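AxyAgu115A (PDB 6NPS) is a family GH115 alpha-glucuronidase that probably hydrolyses glucuronic acid side groups from arabinoglucuronoxylan. Local coordinates at residues Ser30-Ile35 with Leu234-Tyr238; Lys93-Leu98 with Ala116-Gly122; Tyr782-Val788 with Glu962-Gly967. The protein carries 3 engineered substitutions. The contacts are given in a common frame with arbitrary orientation. Residues are numbered along the deposited sequence.

Contact 1 of 3, residues Ser30-Ile35 with Leu234-Tyr238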
loop_
_atom_site.group_PDB
_atom_site.type_symbol
_atom_site.label_atom_id
_atom_site.label_comp_id
_atom_site.label_asym_id
_atom_site.label_seq_id
_atom_site.Cartn_x
_atom_site.Cartn_y
_atom_site.Cartn_z
ATOM N N SER A 30 -50.140 35.652 24.004
ATOM C CA SER A 30 -50.535 34.643 23.029
ATOM C C SER A 30 -49.610 33.432 23.059
ATOM O O SER A 30 -50.066 32.281 22.987
ATOM C CB SER A 30 -50.527 35.275 21.639
ATOM O OG SER A 30 -51.503 34.674 20.818
ATOM N N GLY A 31 -48.303 33.675 23.143
ATOM C CA GLY A 31 -47.358 32.573 23.152
ATOM C C GLY A 31 -47.476 31.704 24.398
ATOM O O GLY A 31 -47.269 30.495 24.336
ATOM N N VAL A 32 -47.771 32.320 25.549
ATOM C CA VAL A 32 -47.950 31.568 26.789
ATOM C C VAL A 32 -49.189 30.685 26.701
ATOM O O VAL A 32 -49.150 29.506 27.064
ATOM C CB VAL A 32 -48.010 32.540 27.978
ATOM C CG1 VAL A 32 -48.439 31.802 29.255
ATOM C CG2 VAL A 32 -46.659 33.224 28.149
ATOM N N ARG A 33 -50.285 31.217 26.164
ATOM C CA ARG A 33 -51.480 30.405 25.955
ATOM C C ARG A 33 -51.193 29.215 25.040
ATOM O O ARG A 33 -51.646 28.097 25.314
ATOM C CB ARG A 33 -52.599 31.273 25.381
ATOM C CG ARG A 33 -53.975 31.016 25.992
ATOM C CD ARG A 33 -54.812 32.289 26.031
ATOM N NE ARG A 33 -54.714 33.011 24.765
ATOM C CZ ARG A 33 -54.622 34.337 24.652
ATOM N NH1 ARG A 33 -54.615 35.102 25.739
ATOM N NH2 ARG A 33 -54.524 34.895 23.449
ATOM N N LYS A 34 -50.408 29.424 23.964
ATOM C CA LYS A 34 -50.046 28.309 23.075
ATOM C C LYS A 34 -49.211 27.244 23.789
ATOM O O LYS A 34 -49.344 26.045 23.493
ATOM C CB LYS A 34 -49.281 28.820 21.852
ATOM C CG LYS A 34 -50.084 29.763 20.989
ATOM C CD LYS A 34 -49.232 30.313 19.861
ATOM C CE LYS A 34 -49.331 29.434 18.622
ATOM N NZ LYS A 34 -49.802 30.232 17.446
ATOM N N ILE A 35 -48.282 27.654 24.658
ATOM C CA ILE A 35 -47.512 26.665 25.421
ATOM C C ILE A 35 -48.438 25.928 26.399
ATOM O O ILE A 35 -48.349 24.709 26.570
ATOM C CB ILE A 35 -46.343 27.368 26.139
ATOM C CG1 ILE A 35 -45.341 27.953 25.125
ATOM C CG2 ILE A 35 -45.673 26.445 27.155
ATOM C CD1 ILE A 35 -44.628 26.898 24.323
ATOM N N LEU A 234 -43.896 33.759 14.466
ATOM C CA LEU A 234 -44.100 32.670 15.428
ATOM C C LEU A 234 -43.000 32.662 16.485
ATOM O O LEU A 234 -43.277 32.497 17.682
ATOM C CB LEU A 234 -44.154 31.320 14.689
ATOM C CG LEU A 234 -44.529 30.073 15.518
ATOM C CD1 LEU A 234 -45.914 30.282 16.167
ATOM C CD2 LEU A 234 -44.507 28.778 14.713
ATOM N N ALA A 235 -41.738 32.828 16.073
ATOM C CA ALA A 235 -40.653 32.890 17.057
ATOM C C ALA A 235 -40.917 33.995 18.080
ATOM O O ALA A 235 -40.796 33.793 19.299
ATOM C CB ALA A 235 -39.301 33.120 16.361
ATOM N N ASP A 236 -41.257 35.172 17.587
ATOM C CA ASP A 236 -41.494 36.328 18.440
ATOM C C ASP A 236 -42.672 36.092 19.383
ATOM O O ASP A 236 -42.633 36.514 20.536
ATOM C CB ASP A 236 -41.745 37.538 17.561
ATOM C CG ASP A 236 -42.113 38.764 18.359
ATOM O OD1 ASP A 236 -41.188 39.391 18.938
ATOM O OD2 ASP A 236 -43.320 39.089 18.398
ATOM N N GLU A 237 -43.722 35.417 18.909
ATOM C CA GLU A 237 -44.841 35.048 19.777
ATOM C C GLU A 237 -44.386 34.151 20.940
ATOM O O GLU A 237 -44.768 34.359 22.100
ATOM C CB GLU A 237 -45.909 34.354 18.940
ATOM C CG GLU A 237 -47.200 34.121 19.663
ATOM C CD GLU A 237 -48.290 33.568 18.766
ATOM O OE1 GLU A 237 -47.970 32.966 17.712
ATOM O OE2 GLU A 237 -49.475 33.741 19.126
ATOM N N TYR A 238 -43.577 33.142 20.648
ATOM C CA TYR A 238 -43.092 32.264 21.691
ATOM C C TYR A 238 -41.977 32.881 22.528
ATOM O O TYR A 238 -41.623 32.309 23.564
ATOM C CB TYR A 238 -42.562 30.976 21.080
ATOM C CG TYR A 238 -43.590 29.939 20.664
ATOM C CD1 TYR A 238 -44.562 29.472 21.564
ATOM C CD2 TYR A 238 -43.561 29.394 19.393
ATOM C CE1 TYR A 238 -45.474 28.502 21.182
ATOM C CE2 TYR A 238 -44.462 28.439 19.005
ATOM C CZ TYR A 238 -45.419 27.986 19.892
ATOM O OH TYR A 238 -46.314 27.026 19.479
HETATM O O HOH W 1 -46.786 35.963 22.914
#

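Contact 2 of 3, residues Lys93-Leu98 with Ala116-Gly122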
loop_
_atom_site.group_PDB
_atom_site.type_symbol
_atom_site.label_atom_id
_atom_site.label_comp_id
_atom_site.label_asym_id
_atom_site.label_seq_id
_atom_site.Cartn_x
_atom_site.Cartn_y
_atom_site.Cartn_z
ATOM N N LYS A 93 -37.081 39.717 37.803
ATOM C CA LYS A 93 -36.040 38.749 37.481
ATOM C C LYS A 93 -36.227 38.198 36.072
ATOM O O LYS A 93 -37.318 38.222 35.515
ATOM C CB LYS A 93 -36.029 37.605 38.488
ATOM C CG LYS A 93 -35.499 38.057 39.835
ATOM C CD LYS A 93 -35.355 36.914 40.777
ATOM C CE LYS A 93 -34.763 37.407 42.090
ATOM N NZ LYS A 93 -34.703 36.282 43.061
ATOM N N ARG A 94 -35.138 37.665 35.507
ATOM C CA ARG A 94 -35.097 37.222 34.122
ATOM C C ARG A 94 -35.390 35.723 34.063
ATOM O O ARG A 94 -34.658 34.934 34.661
ATOM C CB ARG A 94 -33.723 37.524 33.529
ATOM C CG ARG A 94 -33.551 37.145 32.052
ATOM C CD ARG A 94 -32.174 37.560 31.481
ATOM N NE ARG A 94 -31.186 37.880 32.515
ATOM C CZ ARG A 94 -30.343 37.009 33.088
ATOM N NH1 ARG A 94 -30.341 35.714 32.752
ATOM N NH2 ARG A 94 -29.496 37.435 34.017
ATOM N N GLU A 95 -36.445 35.341 33.340
ATOM C CA GLU A 95 -36.752 33.941 33.049
ATOM C C GLU A 95 -36.855 33.095 34.321
ATOM O O GLU A 95 -36.325 31.990 34.402
ATOM C CB GLU A 95 -35.713 33.371 32.077
ATOM C CG GLU A 95 -35.646 34.202 30.787
ATOM C CD GLU A 95 -34.684 33.672 29.713
ATOM O OE1 GLU A 95 -33.769 32.881 30.013
ATOM O OE2 GLU A 95 -34.838 34.088 28.543
ATOM N N VAL A 96 -37.565 33.614 35.323
ATOM C CA VAL A 96 -37.776 32.887 36.572
ATOM C C VAL A 96 -39.266 32.557 36.723
ATOM O O VAL A 96 -40.129 33.290 36.228
ATOM C CB VAL A 96 -37.266 33.772 37.751
ATOM C CG1 VAL A 96 -37.987 33.460 39.035
ATOM C CG2 VAL A 96 -35.751 33.615 37.919
ATOM N N PHE A 97 -39.599 31.501 37.480
ATOM C CA PHE A 97 -41.012 31.285 37.772
ATOM C C PHE A 97 -41.199 30.837 39.212
ATOM O O PHE A 97 -40.266 30.381 39.878
ATOM C CB PHE A 97 -41.649 30.265 36.803
ATOM C CG PHE A 97 -41.008 28.924 36.852
ATOM C CD1 PHE A 97 -41.444 27.970 37.761
ATOM C CD2 PHE A 97 -39.957 28.617 36.009
ATOM C CE1 PHE A 97 -40.839 26.710 37.810
ATOM C CE2 PHE A 97 -39.354 27.372 36.047
ATOM C CZ PHE A 97 -39.799 26.417 36.958
ATOM N N LEU A 98 -42.425 31.018 39.680
ATOM C CA LEU A 98 -42.918 30.498 40.946
ATOM C C LEU A 98 -43.884 29.370 40.631
ATOM O O LEU A 98 -44.726 29.498 39.735
ATOM C CB LEU A 98 -43.627 31.607 41.730
ATOM C CG LEU A 98 -44.501 31.218 42.922
ATOM C CD1 LEU A 98 -43.630 30.813 44.134
ATOM C CD2 LEU A 98 -45.423 32.377 43.274
ATOM N N ALA A 116 -46.490 31.184 38.043
ATOM C CA ALA A 116 -46.309 32.608 37.758
ATOM C C ALA A 116 -44.912 32.847 37.174
ATOM O O ALA A 116 -43.912 32.648 37.866
ATOM C CB ALA A 116 -46.513 33.439 39.023
ATOM N N GLY A 117 -44.846 33.323 35.928
ATOM C CA GLY A 117 -43.583 33.718 35.328
ATOM C C GLY A 117 -43.232 35.185 35.540
ATOM O O GLY A 117 -44.101 36.063 35.552
ATOM N N SER A 118 -41.933 35.454 35.681
ATOM C CA SER A 118 -41.491 36.844 35.797
ATOM C C SER A 118 -41.640 37.588 34.482
ATOM O O SER A 118 -41.712 38.823 34.477
ATOM C CB SER A 118 -40.032 36.909 36.231
ATOM O OG SER A 118 -39.195 36.363 35.194
ATOM N N ASP A 119 -41.684 36.858 33.386
ATOM C CA ASP A 119 -41.750 37.401 32.029
ATOM C C ASP A 119 -42.266 36.251 31.165
ATOM O O ASP A 119 -42.552 35.165 31.676
ATOM C CB ASP A 119 -40.378 37.948 31.583
ATOM C CG ASP A 119 -39.211 36.889 31.750
ATOM O OD1 ASP A 119 -39.470 35.665 31.690
ATOM O OD2 ASP A 119 -38.025 37.279 31.937
ATOM N N LYS A 120 -42.367 36.465 29.854
ATOM C CA LYS A 120 -42.959 35.442 28.995
ATOM C C LYS A 120 -42.220 34.103 29.106
ATOM O O LYS A 120 -42.841 33.044 29.318
ATOM C CB LYS A 120 -42.977 35.919 27.551
ATOM C CG LYS A 120 -43.233 34.791 26.581
ATOM C CD LYS A 120 -43.808 35.290 25.267
ATOM C CE LYS A 120 -42.963 36.374 24.679
ATOM N NZ LYS A 120 -43.580 36.942 23.442
ATOM N N ARG A 121 -40.890 34.119 28.944
ATOM C CA ARG A 121 -40.173 32.848 28.927
ATOM C C ARG A 121 -40.162 32.179 30.310
ATOM O O ARG A 121 -40.184 30.944 30.389
ATOM C CB ARG A 121 -38.742 33.062 28.390
ATOM C CG ARG A 121 -38.628 33.126 26.839
ATOM C CD ARG A 121 -37.137 33.223 26.385
ATOM N NE ARG A 121 -36.514 34.468 26.841
ATOM C CZ ARG A 121 -36.693 35.633 26.225
ATOM N NH1 ARG A 121 -37.453 35.692 25.130
ATOM N NH2 ARG A 121 -36.117 36.740 26.698
ATOM N N GLY A 122 -40.126 32.966 31.393
ATOM C CA GLY A 122 -40.289 32.408 32.728
ATOM C C GLY A 122 -41.599 31.654 32.881
ATOM O O GLY A 122 -41.641 30.587 33.500
#

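Contact 3 of 3, residues Tyr782-Val788 with Glu962-Gly967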
loop_
_atom_site.group_PDB
_atom_site.type_symbol
_atom_site.label_atom_id
_atom_site.label_comp_id
_atom_site.label_asym_id
_atom_site.label_seq_id
_atom_site.Cartn_x
_atom_site.Cartn_y
_atom_site.Cartn_z
ATOM N N TYR A 782 9.866 -1.569 46.367
ATOM C CA TYR A 782 9.496 -0.214 45.983
ATOM C C TYR A 782 8.097 0.113 46.485
ATOM O O TYR A 782 7.288 -0.785 46.732
ATOM C CB TYR A 782 9.528 -0.037 44.461
ATOM C CG TYR A 782 10.872 -0.292 43.841
ATOM C CD1 TYR A 782 11.961 0.527 44.116
ATOM C CD2 TYR A 782 11.057 -1.360 42.975
ATOM C CE1 TYR A 782 13.206 0.287 43.541
ATOM C CE2 TYR A 782 12.299 -1.616 42.396
ATOM C CZ TYR A 782 13.361 -0.788 42.675
ATOM O OH TYR A 782 14.574 -1.059 42.087
ATOM N N PRO A 783 7.774 1.393 46.643
ATOM C CA PRO A 783 6.417 1.770 47.067
ATOM C C PRO A 783 5.364 1.485 45.997
ATOM O O PRO A 783 5.655 1.316 44.805
ATOM C CB PRO A 783 6.530 3.280 47.323
ATOM C CG PRO A 783 8.003 3.574 47.373
ATOM C CD PRO A 783 8.656 2.563 46.495
ATOM N N ASP A 784 4.107 1.456 46.444
ATOM C CA ASP A 784 3.005 1.308 45.509
ATOM C C ASP A 784 3.071 2.419 44.468
ATOM O O ASP A 784 3.610 3.500 44.720
ATOM C CB ASP A 784 1.656 1.327 46.238
ATOM C CG ASP A 784 1.228 -0.065 46.724
ATOM O OD1 ASP A 784 0.548 -0.173 47.770
ATOM O OD2 ASP A 784 1.586 -1.062 46.062
ATOM N N MET A 785 2.572 2.110 43.270
ATOM C CA MET A 785 2.537 2.994 42.110
ATOM C C MET A 785 3.912 3.239 41.498
ATOM O O MET A 785 4.043 4.124 40.652
ATOM C CB MET A 785 1.869 4.341 42.440
ATOM C CG MET A 785 0.549 4.194 43.200
ATOM S SD MET A 785 -0.654 3.176 42.297
ATOM C CE MET A 785 -0.943 4.255 40.914
ATOM N N THR A 786 4.926 2.443 41.839
ATOM C CA THR A 786 6.204 2.538 41.142
ATOM C C THR A 786 6.160 1.757 39.830
ATOM O O THR A 786 5.976 0.531 39.839
ATOM C CB THR A 786 7.328 1.996 42.005
ATOM O OG1 THR A 786 7.336 2.707 43.240
ATOM C CG2 THR A 786 8.661 2.178 41.285
ATOM N N PHE A 787 6.368 2.453 38.713
ATOM C CA PHE A 787 6.446 1.787 37.422
ATOM C C PHE A 787 7.834 1.181 37.246
ATOM O O PHE A 787 8.845 1.787 37.615
ATOM C CB PHE A 787 6.109 2.771 36.297
ATOM C CG PHE A 787 4.637 3.058 36.194
ATOM C CD1 PHE A 787 4.036 3.982 37.036
ATOM C CD2 PHE A 787 3.839 2.366 35.285
ATOM C CE1 PHE A 787 2.686 4.209 36.980
ATOM C CE2 PHE A 787 2.491 2.587 35.214
ATOM C CZ PHE A 787 1.904 3.522 36.064
ATOM N N VAL A 788 7.894 -0.040 36.729
ATOM C CA VAL A 788 9.175 -0.751 36.638
ATOM C C VAL A 788 9.400 -1.110 35.174
ATOM O O VAL A 788 8.591 -1.833 34.585
ATOM C CB VAL A 788 9.219 -2.010 37.519
ATOM C CG1 VAL A 788 10.585 -2.723 37.350
ATOM C CG2 VAL A 788 9.057 -1.671 39.003
ATOM N N GLU A 962 -0.660 0.446 29.162
ATOM C CA GLU A 962 0.058 0.740 30.400
ATOM C C GLU A 962 0.934 -0.446 30.820
ATOM O O GLU A 962 0.518 -1.600 30.744
ATOM C CB GLU A 962 -0.941 1.078 31.498
ATOM C CG GLU A 962 -0.325 1.489 32.856
ATOM C CD GLU A 962 -1.367 2.055 33.829
ATOM O OE1 GLU A 962 -2.395 1.384 34.054
ATOM O OE2 GLU A 962 -1.183 3.186 34.344
ATOM N N THR A 963 2.144 -0.155 31.287
ATOM C CA THR A 963 3.055 -1.211 31.711
ATOM C C THR A 963 2.940 -1.426 33.216
ATOM O O THR A 963 2.153 -0.781 33.907
ATOM C CB THR A 963 4.486 -0.874 31.299
ATOM O OG1 THR A 963 4.814 0.453 31.756
ATOM C CG2 THR A 963 4.640 -0.941 29.758
ATOM N N TYR A 964 3.747 -2.332 33.743
ATOM C CA TYR A 964 3.549 -2.800 35.104
ATOM C C TYR A 964 3.919 -1.735 36.142
ATOM O O TYR A 964 4.943 -1.050 36.015
ATOM C CB TYR A 964 4.392 -4.058 35.338
ATOM C CG TYR A 964 4.399 -4.518 36.779
ATOM C CD1 TYR A 964 3.365 -5.302 37.281
ATOM C CD2 TYR A 964 5.455 -4.210 37.633
ATOM C CE1 TYR A 964 3.364 -5.741 38.623
ATOM C CE2 TYR A 964 5.452 -4.633 38.956
ATOM C CZ TYR A 964 4.411 -5.410 39.435
ATOM O OH TYR A 964 4.418 -5.843 40.753
ATOM N N TYR A 965 3.108 -1.635 37.209
ATOM C CA TYR A 965 3.480 -0.859 38.394
ATOM C C TYR A 965 3.150 -1.661 39.635
ATOM O O TYR A 965 2.197 -2.438 39.641
ATOM C CB TYR A 965 2.756 0.549 38.480
ATOM C CG TYR A 965 1.237 0.492 38.476
ATOM C CD1 TYR A 965 0.512 0.528 39.662
ATOM C CD2 TYR A 965 0.525 0.426 37.272
ATOM C CE1 TYR A 965 -0.889 0.462 39.669
ATOM C CE2 TYR A 965 -0.882 0.375 37.252
ATOM C CZ TYR A 965 -1.585 0.393 38.471
ATOM O OH TYR A 965 -2.977 0.329 38.486
ATOM N N VAL A 966 3.917 -1.420 40.700
ATOM C CA VAL A 966 3.769 -2.156 41.950
ATOM C C VAL A 966 2.409 -1.857 42.558
ATOM O O VAL A 966 1.984 -0.699 42.626
ATOM C CB VAL A 966 4.917 -1.786 42.897
ATOM C CG1 VAL A 966 4.748 -2.454 44.311
ATOM C CG2 VAL A 966 6.232 -2.191 42.248
ATOM N N GLY A 967 1.706 -2.906 42.986
ATOM C CA GLY A 967 0.353 -2.760 43.468
ATOM C C GLY A 967 -0.703 -2.839 42.392
ATOM O O GLY A 967 -1.891 -2.748 42.709
HETATM O O HOH W 2 6.287 -0.092 33.914
#

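Contact 1 of 3, residues Ser30-Ile35 with Leu234-Tyr238
Glu237 and Tyr238, neighbours at the end of their helix, meet the first turns of helix 30-47 in two different ways. The Glu237 carboxylate reaches across to polar groups one turn apart: OE2 accepts a hydrogen bond from Ser30 OG at 2.8 Å, and OE1 faces Lys34 NZ at 3.3 Å in a salt bridge whose hydrogen bond is weak. Lys34 also lays its chain along the aromatic neighbour, with CB 3.9 Å from Tyr238 CE1, while Ile35 CD1 packs on the same CE1 at 3.6 Å. The Tyr238 hydroxyl hydrogen-bonds to Asp199 of helix 195-207. Helix 230-238 links two strands of the parallel barrel, 212-214 and 241-242, so the contact joins the outside of the TIM barrel to the N-terminal domain, where Val32 packs on strand 64-69 and helix 120-133. Near-perpendicular crossing, 84° with the axes 8.8 Å apart, brings the backbones close at Gly31: its CA is 3.3 Å from Glu237 O in a CA-H...O contact, and a beta carbon there would collide with that oxygen. Water 1 fills the remaining gap, accepting from Gly31 N (2.8 Å) and donating to Glu237 O (2.7 Å).

Contact 2 of 3, residues Lys93-Leu98 with Ala116-Gly122
Arg121 NE and Glu95 OE2 lie just 2.4 Å apart, a very short salt bridge made at the edge of the guanidinium. Both partners have further charges to meet: Glu95 OE1 pairs with Arg171, and Arg121 NH1 with Glu295. Next to the bridge, Asp119 divides its carboxylate between the two segments. OD1 takes Gly122 N at 2.8 Å, N-capping helix 120-133, while OD2 accepts from Glu95 N at 2.9 Å. Ser118 works in both directions, its OG donating to Lys93 O (2.7 Å) and accepting from Val96 N (3.2 Å); its own N donates to Val96 O at 2.9 Å. From here the pairing runs into the beta hairpin of strands 97-106 and 109-117, part of the mixed N-terminal sheet: Leu98 N meets Ala116 O at 2.9 Å and Ala116 N returns to Leu98 O at 3.0 Å, an antiparallel hydrogen-bonded pair. Phe97 and Gly117 form the adjoining non-hydrogen-bonded pair, their CA atoms 4.3 Å apart. The open end of the hairpin thus leads, on the 109-117 side, straight into a capped helix. Packing there depends on Gly122, whose CA sits 3.6 Å from Val96 O and 3.8 Å from Glu95 C; a beta carbon would clash with that Val96 oxygen. Phe97 CB rests 3.3 Å from Gly122 O, and its ring goes on to meet His129 further along the helix. Beyond, Leu98 CB and Ala116 CB touch loosely at 4.4 Å.

Contact 3 of 3, residues Tyr782-Val788 with Glu962-Gly967
Val966 is the bump that fills the main hollow, the inner side of the type II turn from Pro783 to Thr786. Its CB comes 3.7 Å from Pro783 O and its CG1 3.9 Å from Tyr782 O, while CG2 lies 4.3 Å from both Thr786 CB and Val788 CG2. The turn keeps its form through Thr786, whose OG1 and N bind Pro783 O at 2.7 and 3.3 Å. Just past the valine the tail must thin out: Gly967 CA passes 3.3 Å from Asp784 OD2, where a beta carbon would clash, and its backbone angles themselves call for glycine. Tyr965 makes the second fit. Its CB sits squarely over the face of the Phe787 ring, 3.6 Å from the centroid, in a CH-pi contact, and the two rings meet obliquely with centroids 5.0 Å apart. Met785 SD closes in on Tyr965 CE1 at 3.8 Å, a Met-aromatic contact. At the edge of the Phe787 ring, CZ lies 3.5 Å from Glu962 OE2, an oxygen whose hydrogen-bond partners include His800. Water 2 plugs a small gap between Val788 O (3.0 Å), Thr963 OG1 (2.7 Å) and Tyr964 O (2.7 Å). Three backbone hydrogen bonds hold the surfaces together: Met785 N to Val966 O (2.9 Å), Val966 N to Thr786 O (3.0 Å) and Val788 N to Tyr964 O (3.2 Å). A single antiparallel beta bridge, Phe787 with Tyr965, lays the C-terminal tail against strand 786-788, whose other edge pairs with strand 847-854, in a domain consistent with the beta-sandwich of the galactose-binding-domain-like clan.

How the contacts relate
Starting from the N terminus, residues 30-35 supply the first side of contact 1, and the chain then builds the N-terminal sheet. Within that excursion contact 2 opens and shuts, spanning only the hairpin between 93-98 and 116-122. Contact 1 then closes at 234-238, once the chain has entered the barrel. The two adjoin, with centres about 14 Å apart: contact 1 joins the N-terminal domain to the barrel surface, while contact 2 lies within the N-terminal domain and reaches the barrel side through Lys120, whose NZ meets the carbonyls of Asp236 and Glu237. Contact 3 follows in series, its centre about 63 Å from that of contact 1, and closes the C-terminal domain by returning 962-967 to 782-788.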